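Local coordinates for protein putative aldolase (Bacteroides vulgatus ATCC 8482, PDB 3DXI) that is a putative aldolase of unestablished function whose N-terminal domain folds as a TIM barrel of the HMGL-like family, at residues Met33-Ile38 with Asn245-Val250; Ala77-Glu82 with Arg105-Pro110. All blocks are in the same frame, centred on the assembly; numbering follows the deposited sequence.

Contact 1: residues Met33-Ile38 with Asn245-Val250; sequences MNELPI and NVDFNV
On the outside of the TIM barrel, the turn that leaves helix 23-34 packs against the N-terminal turn of helix 248-265, where Leu36 meets Val250. No direct hydrogen bond joins the two segments; apolar side chains and two waters do. Val250 enters between two neighbours: its CG1 lies 4.0 Å from Leu36 CG, and its CG2 touches Glu35 CB, the Glu35 side chain crossing it at about a right angle. Leu36 CD2 also rests on the backbone O of Asp247, 3.7 Å away. Further along, Pro37, the centre of an inverse gamma turn closed by Ile38 N and Leu36 O, sets CG against Val246 CG2 and the carbonyl O of Asn245. Asp247 caps the helix: with CG anti to the backbone N (chi1 -178°), its OD1 accepts from Val250 N at 3.2 Å, the donor standing above the carboxylate plane, and weakly from Asn249 N. The same OD1 is bonded by ND2 of Asn298 of the second subunit, so the cap also belongs to the dimer contact. The other oxygen, OD2, comes within 4.1 Å of Glu35 OE1, their carboxylates nearly perpendicular. One water donates to both, 2.6 Å from Glu35 OE1 and 3.0 Å from Asp247 OD2, which probably eases the repulsion; a second donates to Glu35 O and accepts a weak bond from Asp247 N.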
loop_
_atom_site.group_PDB
_atom_site.type_symbol
_atom_site.label_atom_id
_atom_site.label_comp_id
_atom_site.label_asym_id
_atom_site.label_seq_id
_atom_site.Cartn_x
_atom_site.Cartn_y
_atom_site.Cartn_z
HETATM N N MSE A 33 20.786 8.081 -8.339
HETATM C CA MSE A 33 21.179 7.228 -7.226
HETATM C C MSE A 33 22.368 7.829 -6.470
HETATM O O MSE A 33 22.530 7.594 -5.275
HETATM C CB MSE A 33 21.528 5.827 -7.729
HETATM C CG MSE A 33 20.358 5.068 -8.349
HETATM SE SE MSE A 33 18.815 4.868 -7.167
HETATM C CE MSE A 33 17.650 6.172 -8.006
ATOM N N ASN A 34 23.200 8.599 -7.168
ATOM C CA ASN A 34 24.344 9.237 -6.522
ATOM C C ASN A 34 23.855 10.255 -5.490
ATOM O O ASN A 34 24.502 10.467 -4.466
ATOM C CB ASN A 34 25.226 9.984 -7.535
ATOM C CG ASN A 34 26.181 9.071 -8.281
ATOM O OD1 ASN A 34 26.340 7.900 -7.937
ATOM N ND2 ASN A 34 26.838 9.612 -9.304
ATOM N N GLU A 35 22.713 10.883 -5.762
ATOM C CA GLU A 35 22.186 11.903 -4.859
ATOM C C GLU A 35 21.047 11.462 -3.953
ATOM O O GLU A 35 20.367 12.299 -3.359
ATOM C CB GLU A 35 21.749 13.135 -5.656
ATOM C CG GLU A 35 22.881 13.790 -6.426
ATOM C CD GLU A 35 22.515 15.161 -6.958
ATOM O OE1 GLU A 35 22.422 16.107 -6.144
ATOM O OE2 GLU A 35 22.316 15.291 -8.186
ATOM N N LEU A 36 20.831 10.155 -3.857
ATOM C CA LEU A 36 19.788 9.618 -2.989
ATOM C C LEU A 36 20.483 8.749 -1.944
ATOM O O LEU A 36 21.549 8.190 -2.207
ATOM C CB LEU A 36 18.780 8.786 -3.802
ATOM C CG LEU A 36 17.870 9.550 -4.781
ATOM C CD1 LEU A 36 17.039 8.577 -5.612
ATOM C CD2 LEU A 36 16.956 10.476 -4.006
ATOM N N PRO A 37 19.899 8.633 -0.741
ATOM C CA PRO A 37 20.554 7.802 0.275
ATOM C C PRO A 37 20.424 6.292 0.024
ATOM O O PRO A 37 19.938 5.551 0.880
ATOM C CB PRO A 37 19.881 8.259 1.573
ATOM C CG PRO A 37 18.491 8.605 1.120
ATOM C CD PRO A 37 18.739 9.347 -0.176
ATOM N N ILE A 38 20.861 5.854 -1.158
ATOM C CA ILE A 38 20.834 4.443 -1.554
ATOM C C ILE A 38 22.279 3.956 -1.673
ATOM O O ILE A 38 23.073 4.494 -2.447
ATOM C CB ILE A 38 20.107 4.236 -2.905
ATOM C CG1 ILE A 38 18.591 4.341 -2.712
ATOM C CG2 ILE A 38 20.455 2.876 -3.484
ATOM C CD1 ILE A 38 18.027 5.718 -2.931
ATOM N N ASN A 245 18.010 12.125 5.720
ATOM C CA ASN A 245 18.011 13.260 4.810
ATOM C C ASN A 245 17.814 12.749 3.386
ATOM O O ASN A 245 18.490 11.820 2.953
ATOM C CB ASN A 245 19.321 14.044 4.905
ATOM C CG ASN A 245 19.404 15.156 3.871
ATOM O OD1 ASN A 245 18.431 15.881 3.639
ATOM N ND2 ASN A 245 20.570 15.300 3.246
ATOM N N VAL A 246 16.878 13.363 2.668
ATOM C CA VAL A 246 16.574 12.974 1.293
ATOM C C VAL A 246 16.406 14.176 0.367
ATOM O O VAL A 246 15.781 15.174 0.740
ATOM C CB VAL A 246 15.265 12.150 1.230
ATOM C CG1 VAL A 246 14.876 11.883 -0.223
ATOM C CG2 VAL A 246 15.436 10.848 1.972
ATOM N N ASP A 247 16.957 14.078 -0.841
ATOM C CA ASP A 247 16.812 15.145 -1.830
ATOM C C ASP A 247 15.583 14.763 -2.644
ATOM O O ASP A 247 15.663 13.965 -3.578
ATOM C CB ASP A 247 18.012 15.224 -2.772
ATOM C CG ASP A 247 17.888 16.370 -3.766
ATOM O OD1 ASP A 247 16.748 16.769 -4.073
ATOM O OD2 ASP A 247 18.925 16.867 -4.247
ATOM N N PHE A 248 14.449 15.338 -2.273
ATOM C CA PHE A 248 13.191 15.044 -2.934
ATOM C C PHE A 248 13.088 15.566 -4.361
ATOM O O PHE A 248 12.290 15.059 -5.150
ATOM C CB PHE A 248 12.050 15.569 -2.072
ATOM C CG PHE A 248 11.849 14.779 -0.810
ATOM C CD1 PHE A 248 11.205 13.547 -0.848
ATOM C CD2 PHE A 248 12.333 15.246 0.411
ATOM C CE1 PHE A 248 11.046 12.792 0.308
ATOM C CE2 PHE A 248 12.180 14.497 1.578
ATOM C CZ PHE A 248 11.536 13.268 1.529
ATOM N N ASN A 249 13.889 16.575 -4.691
ATOM C CA ASN A 249 13.870 17.126 -6.039
ATOM C C ASN A 249 14.357 16.031 -6.976
ATOM O O ASN A 249 13.730 15.761 -8.004
ATOM C CB ASN A 249 14.768 18.368 -6.134
ATOM C CG ASN A 249 14.133 19.599 -5.494
ATOM O OD1 ASN A 249 13.131 19.498 -4.787
ATOM N ND2 ASN A 249 14.722 20.769 -5.736
ATOM N N VAL A 250 15.465 15.392 -6.601
ATOM C CA VAL A 250 16.029 14.295 -7.384
ATOM C C VAL A 250 15.058 13.110 -7.400
ATOM O O VAL A 250 14.853 12.486 -8.433
ATOM C CB VAL A 250 17.387 13.816 -6.795
ATOM C CG1 VAL A 250 17.821 12.514 -7.459
ATOM C CG2 VAL A 250 18.459 14.891 -7.008
HETATM O O HOH W 1 21.734 16.077 -3.612
HETATM O O HOH W 2 19.772 12.600 -0.725
#

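Contact 2: residues Ala77-Glu82 with Arg105-Pro110; sequences AIMLNE and RIAIDP
Met79 pairs with Arg105, Leu80 with Ile106 and Asn81 with Ala107, in parallel register, between neighbouring strands 75-81 and 103-108 of the TIM barrel, which a beta-alpha-beta unit joins through helix 90-94. The tight part is the backbone ladder: Arg105 N gives to Ile78 O, Leu80 N to Arg105 O (2.8 Å), Ala107 N to Leu80 O and Glu82 N to Ala107 O (3.1 Å). On one face, Met79, with CG anti to the backbone N (chi1 172°), runs across Arg105: CG passes its carbonyl O, CE reaches its CB, and SE lies 4.0 Å from Ala107 CB. Asn81 ND2 closes on the same methyl at 3.4 Å. On the other face, Leu80 and Ile106 lie against Ile123 of helix 113-124, and Ile106 CG2 meets Glu82 CB at 3.6 Å. The looser end lies beyond the ladder, where a water bridges the segments, donating to Glu82 OE1 and accepting from Asp109 N. Glu82 also forms a salt bridge to Arg115, while the Arg105 guanidinium pairs with Asp216 and Glu42. Both buried charged ends are thus compensated by oppositely charged side chains from outside the two segments.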
loop_
_atom_site.group_PDB
_atom_site.type_symbol
_atom_site.label_atom_id
_atom_site.label_comp_id
_atom_site.label_asym_id
_atom_site.label_seq_id
_atom_site.Cartn_x
_atom_site.Cartn_y
_atom_site.Cartn_z
ATOM N N ALA A 77 25.983 -4.092 -7.877
ATOM C CA ALA A 77 25.748 -5.520 -7.790
ATOM C C ALA A 77 25.048 -6.025 -9.042
ATOM O O ALA A 77 24.390 -5.261 -9.752
ATOM C CB ALA A 77 24.891 -5.834 -6.567
ATOM N N ILE A 78 25.220 -7.313 -9.319
ATOM C CA ILE A 78 24.534 -7.960 -10.426
ATOM C C ILE A 78 24.006 -9.250 -9.800
ATOM O O ILE A 78 24.475 -9.669 -8.737
ATOM C CB ILE A 78 25.470 -8.285 -11.639
ATOM C CG1 ILE A 78 26.516 -9.333 -11.257
ATOM C CG2 ILE A 78 26.097 -6.998 -12.175
ATOM C CD1 ILE A 78 26.028 -10.763 -11.409
HETATM N N MSE A 79 23.032 -9.875 -10.445
HETATM C CA MSE A 79 22.462 -11.099 -9.909
HETATM C C MSE A 79 22.669 -12.295 -10.827
HETATM O O MSE A 79 22.743 -12.151 -12.049
HETATM C CB MSE A 79 20.963 -10.892 -9.648
HETATM C CG MSE A 79 20.207 -12.152 -9.267
HETATM SE SE MSE A 79 18.397 -11.783 -8.684
HETATM C CE MSE A 79 18.788 -11.414 -6.820
ATOM N N LEU A 80 22.771 -13.469 -10.210
ATOM C CA LEU A 80 22.930 -14.735 -10.914
ATOM C C LEU A 80 21.809 -15.654 -10.442
ATOM O O LEU A 80 21.506 -15.699 -9.249
ATOM C CB LEU A 80 24.258 -15.403 -10.557
ATOM C CG LEU A 80 25.589 -14.805 -11.005
ATOM C CD1 LEU A 80 26.725 -15.650 -10.439
ATOM C CD2 LEU A 80 25.649 -14.768 -12.530
ATOM N N ASN A 81 21.190 -16.374 -11.370
ATOM C CA ASN A 81 20.141 -17.322 -11.012
ATOM C C ASN A 81 20.849 -18.648 -10.701
ATOM O O ASN A 81 21.425 -19.275 -11.592
ATOM C CB ASN A 81 19.159 -17.506 -12.174
ATOM C CG ASN A 81 18.246 -16.298 -12.376
ATOM O OD1 ASN A 81 17.870 -15.976 -13.504
ATOM N ND2 ASN A 81 17.874 -15.642 -11.284
ATOM N N GLU A 82 20.805 -19.063 -9.435
ATOM C CA GLU A 82 21.450 -20.297 -8.983
ATOM C C GLU A 82 21.088 -21.533 -9.819
ATOM O O GLU A 82 21.964 -22.314 -10.193
ATOM C CB GLU A 82 21.097 -20.543 -7.510
ATOM C CG GLU A 82 21.942 -21.582 -6.787
ATOM C CD GLU A 82 21.578 -23.004 -7.158
ATOM O OE1 GLU A 82 20.369 -23.301 -7.292
ATOM O OE2 GLU A 82 22.502 -23.828 -7.300
ATOM N N ARG A 105 24.810 -11.147 -6.223
ATOM C CA ARG A 105 23.679 -11.697 -5.490
ATOM C C ARG A 105 23.216 -12.939 -6.224
ATOM O O ARG A 105 23.249 -12.988 -7.451
ATOM C CB ARG A 105 22.536 -10.699 -5.408
ATOM C CG ARG A 105 22.870 -9.443 -4.647
ATOM C CD ARG A 105 21.672 -8.536 -4.691
ATOM N NE ARG A 105 20.949 -8.513 -3.439
ATOM C CZ ARG A 105 19.700 -8.089 -3.308
ATOM N NH1 ARG A 105 19.014 -7.664 -4.361
ATOM N NH2 ARG A 105 19.157 -8.042 -2.108
ATOM N N ILE A 106 22.789 -13.939 -5.464
ATOM C CA ILE A 106 22.337 -15.200 -6.035
ATOM C C ILE A 106 20.864 -15.439 -5.733
ATOM O O ILE A 106 20.464 -15.434 -4.571
ATOM C CB ILE A 106 23.158 -16.369 -5.450
ATOM C CG1 ILE A 106 24.655 -16.056 -5.583
ATOM C CG2 ILE A 106 22.807 -17.665 -6.163
ATOM C CD1 ILE A 106 25.571 -17.032 -4.863
ATOM N N ALA A 107 20.057 -15.635 -6.773
ATOM C CA ALA A 107 18.634 -15.916 -6.580
ATOM C C ALA A 107 18.585 -17.401 -6.272
ATOM O O ALA A 107 18.899 -18.227 -7.125
ATOM C CB ALA A 107 17.841 -15.609 -7.844
ATOM N N ILE A 108 18.175 -17.730 -5.051
ATOM C CA ILE A 108 18.146 -19.114 -4.590
ATOM C C ILE A 108 16.812 -19.657 -4.091
ATOM O O ILE A 108 16.091 -18.995 -3.342
ATOM C CB ILE A 108 19.157 -19.300 -3.435
ATOM C CG1 ILE A 108 20.528 -18.754 -3.846
ATOM C CG2 ILE A 108 19.247 -20.771 -3.047
ATOM C CD1 ILE A 108 21.499 -18.609 -2.693
ATOM N N ASP A 109 16.502 -20.882 -4.505
ATOM C CA ASP A 109 15.304 -21.569 -4.043
ATOM C C ASP A 109 15.838 -22.319 -2.820
ATOM O O ASP A 109 16.797 -23.083 -2.941
ATOM C CB ASP A 109 14.809 -22.575 -5.087
ATOM C CG ASP A 109 13.595 -23.368 -4.613
ATOM O OD1 ASP A 109 13.526 -23.711 -3.415
ATOM O OD2 ASP A 109 12.716 -23.666 -5.446
ATOM N N PRO A 110 15.236 -22.103 -1.634
ATOM C CA PRO A 110 15.654 -22.753 -0.380
ATOM C C PRO A 110 15.967 -24.249 -0.491
ATOM O O PRO A 110 16.761 -24.795 0.278
ATOM C CB PRO A 110 14.492 -22.457 0.576
ATOM C CG PRO A 110 13.331 -22.235 -0.338
ATOM C CD PRO A 110 13.940 -21.427 -1.455
HETATM O O HOH W 3 17.830 -22.437 -6.762
#

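Overall arrangement
Contact 2 belongs to the wall of the barrel and contact 1 to its outer layer, their centres about 27 Å apart on opposite sides of the chain's centre. They share no helix or strand: 77-82 with 105-110 joins adjacent strands close in sequence, whereas 33-38 with 245-250 brings together parts more than two hundred residues apart, one at the end of helix 23-34, the other after the last strand and helix 231-241. The chemistry follows the place. Direct main-chain bonds hold the buried strands of contact 2; at the partly exposed contact 1, water stands between two acidic side chains, and the second subunit takes up part of the polar surface.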